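Long-range contact in COG0778: Nitroreductase (Streptococcus pneumoniae, PDB 2B67), which belongs to the FMN-dependent nitroreductase family, binds flavin mononucleotide and probably reduces substrates with electrons taken from NADH: residues K49-R54 with L168-R173. Residues are numbered along the deposited sequence; the frame is centred on the assembly and turned at random.
Sequences KFVVVR and LEIEDR. With ACY (acetic acid), chain F.
Val51, Val53, Leu168 and Ile170 form a buried aliphatic contact between one face of strand 48-53 and the end of helix 161-168 with the loop that leads from it into strand 174-183. Alternation along the strand governs the choice of partners: Lys49, Val51 and Val53 direct their side chains at the helix end and loop, while Phe50 points to the other face, against helices 26-36 and 124-148. A Schellman motif, with positive phi at Glu169, ends the helix, and the residues flanking it, Leu168 and Ile170, both face the strand.

Val51 takes the central place. Its CG2 and CD1 of Ile170 approach tip to tip at 3.5 Å, tighter than usual for two carbons. The fork of Val51 is turned with CG1 anti to the backbone N (chi1 -178°), and this methyl lies 4.2 Å from Leu168 CD1. Farther along the strand, Val53 CG2 touches both branch ends of Leu168, with CD1 and CD2 each 4.0 Å away; the two side chains cross at about a right angle. At the other end Lys49 lays its CD 4.3 Å from Ile170 CG2, then bends at chi3 and chi4. Its NZ donates to O of a bound acetic acid at 2.9 Å, a group probably taken from the crystallisation liquor.

Beside this layer, Arg204 of the second subunit packs on Val51 and Ile170, while the strand continues the sheet by a parallel ladder with that subunit. Between the two segments themselves cohesion is thus apolar, resting on the fit of branched methyls; the carbonyl O atoms of Leu168 and Glu169, at the end of the helix, are hydrogen-bonded by that same arginine from across the dimer interface.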
ATOM      1  N   LYS A  49       2.259  12.648  -4.293  1.00 13.23           N
ATOM      2  CA  LYS A  49       2.905  13.922  -3.950  1.00 13.77           C
ATOM      3  C   LYS A  49       3.090  13.952  -2.441  1.00 11.92           C
ATOM      4  O   LYS A  49       2.137  13.717  -1.692  1.00 10.82           O
ATOM      5  CB  LYS A  49       2.078  15.137  -4.402  1.00 13.46           C
ATOM      6  CG  LYS A  49       2.784  16.464  -4.024  1.00 16.64           C
ATOM      7  CD  LYS A  49       1.862  17.702  -4.004  1.00 14.90           C
ATOM      8  CE  LYS A  49       1.593  18.170  -5.431  1.00 19.15           C
ATOM      9  NZ  LYS A  49       2.817  18.711  -6.095  1.00 21.94           N
ATOM     10  N   PHE A  50       4.326  14.168  -2.018  1.00 11.21           N
ATOM     11  CA  PHE A  50       4.707  14.168  -0.593  1.00 11.45           C
ATOM     12  C   PHE A  50       4.871  15.599  -0.087  1.00 11.94           C
ATOM     13  O   PHE A  50       5.750  16.370  -0.548  1.00 12.38           O
ATOM     14  CB  PHE A  50       6.002  13.370  -0.390  1.00 11.16           C
ATOM     15  CG  PHE A  50       5.874  11.914  -0.744  1.00 12.70           C
ATOM     16  CD1 PHE A  50       5.906  11.498  -2.085  1.00 12.46           C
ATOM     17  CD2 PHE A  50       5.692  10.957   0.268  1.00 12.85           C
ATOM     18  CE1 PHE A  50       5.753  10.139  -2.414  1.00 16.32           C
ATOM     19  CE2 PHE A  50       5.579   9.613  -0.033  1.00 16.52           C
ATOM     20  CZ  PHE A  50       5.599   9.192  -1.367  1.00 16.39           C
ATOM     21  N   VAL A  51       4.015  15.979   0.845  1.00 11.74           N
ATOM     22  CA  VAL A  51       4.108  17.313   1.407  1.00 11.86           C
ATOM     23  C   VAL A  51       4.756  17.213   2.794  1.00 13.00           C
ATOM     24  O   VAL A  51       4.125  16.742   3.745  1.00 12.35           O
ATOM     25  CB  VAL A  51       2.730  18.033   1.425  1.00 11.63           C
ATOM     26  CG1 VAL A  51       2.899  19.432   1.982  1.00 10.53           C
ATOM     27  CG2 VAL A  51       2.140  18.113  -0.012  1.00 11.42           C
ATOM     28  N   VAL A  52       6.030  17.618   2.880  1.00 12.49           N
ATOM     29  CA  VAL A  52       6.777  17.566   4.129  1.00 13.75           C
ATOM     30  C   VAL A  52       6.495  18.801   4.999  1.00 14.06           C
ATOM     31  O   VAL A  52       6.920  19.925   4.688  1.00 15.45           O
ATOM     32  CB  VAL A  52       8.287  17.374   3.864  1.00 12.46           C
ATOM     33  CG1 VAL A  52       9.061  17.342   5.140  1.00 14.66           C
ATOM     34  CG2 VAL A  52       8.512  16.089   3.057  1.00 12.90           C
ATOM     35  N   VAL A  53       5.783  18.586   6.085  1.00 14.15           N
ATOM     36  CA  VAL A  53       5.319  19.702   6.898  1.00 14.74           C
ATOM     37  C   VAL A  53       6.235  19.899   8.095  1.00 15.71           C
ATOM     38  O   VAL A  53       6.323  19.025   8.975  1.00 15.18           O
ATOM     39  CB  VAL A  53       3.860  19.511   7.329  1.00 13.72           C
ATOM     40  CG1 VAL A  53       3.354  20.713   8.146  1.00 14.52           C
ATOM     41  CG2 VAL A  53       2.984  19.284   6.056  1.00 14.19           C
ATOM     42  N   ARG A  54       6.901  21.056   8.102  1.00 16.27           N
ATOM     43  CA  ARG A  54       7.807  21.457   9.174  1.00 19.53           C
ATOM     44  C   ARG A  54       7.389  22.812   9.736  1.00 20.77           C
ATOM     45  O   ARG A  54       7.744  23.147  10.853  1.00 22.39           O
ATOM     46  CB  ARG A  54       9.267  21.558   8.677  1.00 18.72           C
ATOM     47  CG  ARG A  54       9.947  20.231   8.557  1.00 20.84           C
ATOM     48  CD  ARG A  54      11.437  20.366   8.100  1.00 20.96           C
ATOM     49  NE  ARG A  54      12.003  19.036   7.822  1.00 23.96           N
ATOM     50  CZ  ARG A  54      12.552  18.216   8.734  1.00 24.68           C
ATOM     51  NH1 ARG A  54      13.002  17.041   8.330  1.00 24.91           N
ATOM     52  NH2 ARG A  54      12.653  18.546  10.032  1.00 17.60           N
ATOM     53  N   LEU A 168      -2.555  23.449   3.763  1.00 19.42           N
ATOM     54  CA  LEU A 168      -1.203  23.199   3.281  1.00 18.91           C
ATOM     55  C   LEU A 168      -0.855  23.901   1.965  1.00 19.62           C
ATOM     56  O   LEU A 168       0.266  23.743   1.470  1.00 19.56           O
ATOM     57  CB  LEU A 168      -0.947  21.681   3.157  1.00 18.54           C
ATOM     58  CG  LEU A 168      -1.055  20.867   4.443  1.00 17.20           C
ATOM     59  CD1 LEU A 168      -0.577  19.432   4.278  1.00 14.34           C
ATOM     60  CD2 LEU A 168      -0.269  21.545   5.533  1.00 10.63           C
ATOM     61  N   GLU A 169      -1.813  24.645   1.403  1.00 19.31           N
ATOM     62  CA  GLU A 169      -1.623  25.388   0.154  1.00 21.17           C
ATOM     63  C   GLU A 169      -1.195  24.478  -0.996  1.00 20.26           C
ATOM     64  O   GLU A 169      -0.164  24.700  -1.644  1.00 20.58           O
ATOM     65  CB  GLU A 169      -0.643  26.572   0.326  1.00 20.68           C
ATOM     66  CG  GLU A 169      -1.040  27.485   1.475  1.00 23.80           C
ATOM     67  CD  GLU A 169      -0.059  28.645   1.718  1.00 26.33           C
ATOM     68  OE1 GLU A 169       1.087  28.637   1.169  1.00 29.87           O
ATOM     69  OE2 GLU A 169      -0.456  29.564   2.487  1.00 33.18           O
ATOM     70  N   ILE A 170      -2.003  23.454  -1.244  1.00 19.20           N
ATOM     71  CA  ILE A 170      -1.737  22.499  -2.311  1.00 18.31           C
ATOM     72  C   ILE A 170      -2.941  22.511  -3.262  1.00 18.66           C
ATOM     73  O   ILE A 170      -4.084  22.496  -2.807  1.00 18.23           O
ATOM     74  CB  ILE A 170      -1.576  21.063  -1.734  1.00 17.85           C
ATOM     75  CG1 ILE A 170      -0.433  20.984  -0.706  1.00 14.86           C
ATOM     76  CG2 ILE A 170      -1.514  20.059  -2.886  1.00 16.17           C
ATOM     77  CD1 ILE A 170       1.031  21.133  -1.284  1.00 16.86           C
ATOM     78  N   GLU A 171      -2.679  22.517  -4.565  1.00 19.71           N
ATOM     79  CA  GLU A 171      -3.727  22.458  -5.596  1.00 22.11           C
ATOM     80  C   GLU A 171      -4.766  21.349  -5.404  1.00 21.74           C
ATOM     81  O   GLU A 171      -4.409  20.196  -5.081  1.00 22.07           O
ATOM     82  CB  GLU A 171      -3.105  22.344  -7.002  1.00 22.68           C
ATOM     83  CG  GLU A 171      -2.342  23.592  -7.451  1.00 29.26           C
ATOM     84  CD  GLU A 171      -3.212  24.861  -7.560  1.00 37.17           C
ATOM     85  OE1 GLU A 171      -4.435  24.758  -7.840  1.00 39.93           O
ATOM     86  OE2 GLU A 171      -2.655  25.969  -7.371  1.00 40.11           O
ATOM     87  N   ASP A 172      -6.037  21.695  -5.624  1.00 20.87           N
ATOM     88  CA  ASP A 172      -7.166  20.791  -5.407  1.00 20.82           C
ATOM     89  C   ASP A 172      -7.139  19.548  -6.306  1.00 19.97           C
ATOM     90  O   ASP A 172      -7.829  18.543  -6.035  1.00 19.61           O
ATOM     91  CB  ASP A 172      -8.488  21.528  -5.618  1.00 22.05           C
ATOM     92  CG  ASP A 172      -8.827  22.473  -4.479  1.00 25.65           C
ATOM     93  OD1 ASP A 172      -8.326  22.303  -3.340  1.00 26.86           O
ATOM     94  OD2 ASP A 172      -9.618  23.412  -4.719  1.00 30.97           O
ATOM     95  N   ARG A 173      -6.362  19.631  -7.391  1.00 18.92           N
ATOM     96  CA  ARG A 173      -6.073  18.479  -8.244  1.00 17.57           C
ATOM     97  C   ARG A 173      -5.527  17.311  -7.367  1.00 16.12           C
ATOM     98  O   ARG A 173      -5.773  16.176  -7.651  1.00 15.23           O
ATOM     99  CB  ARG A 173      -5.081  18.880  -9.358  1.00 18.03           C
ATOM    100  CG  ARG A 173      -4.472  17.718 -10.145  1.00 17.08           C
ATOM    101  CD  ARG A 173      -3.500  18.242 -11.209  1.00 18.76           C
ATOM    102  NE  ARG A 173      -2.539  17.211 -11.616  1.00 17.16           N
ATOM    103  CZ  ARG A 173      -1.424  17.444 -12.323  1.00 20.30           C
ATOM    104  NH1 ARG A 173      -0.595  16.436 -12.604  1.00 18.71           N
ATOM    105  NH2 ARG A 173      -1.119  18.670 -12.743  1.00 17.03           N
TER
HETATM  106  C   ACY F 805       2.598  19.002  -9.790  1.00 30.90           C
HETATM  107  O   ACY F 805       2.376  19.667  -8.757  1.00 30.56           O
HETATM  108  OXT ACY F 805       3.146  17.878  -9.784  1.00 31.00           O
HETATM  109  CH3 ACY F 805       2.171  19.591 -11.104  1.00 30.92           C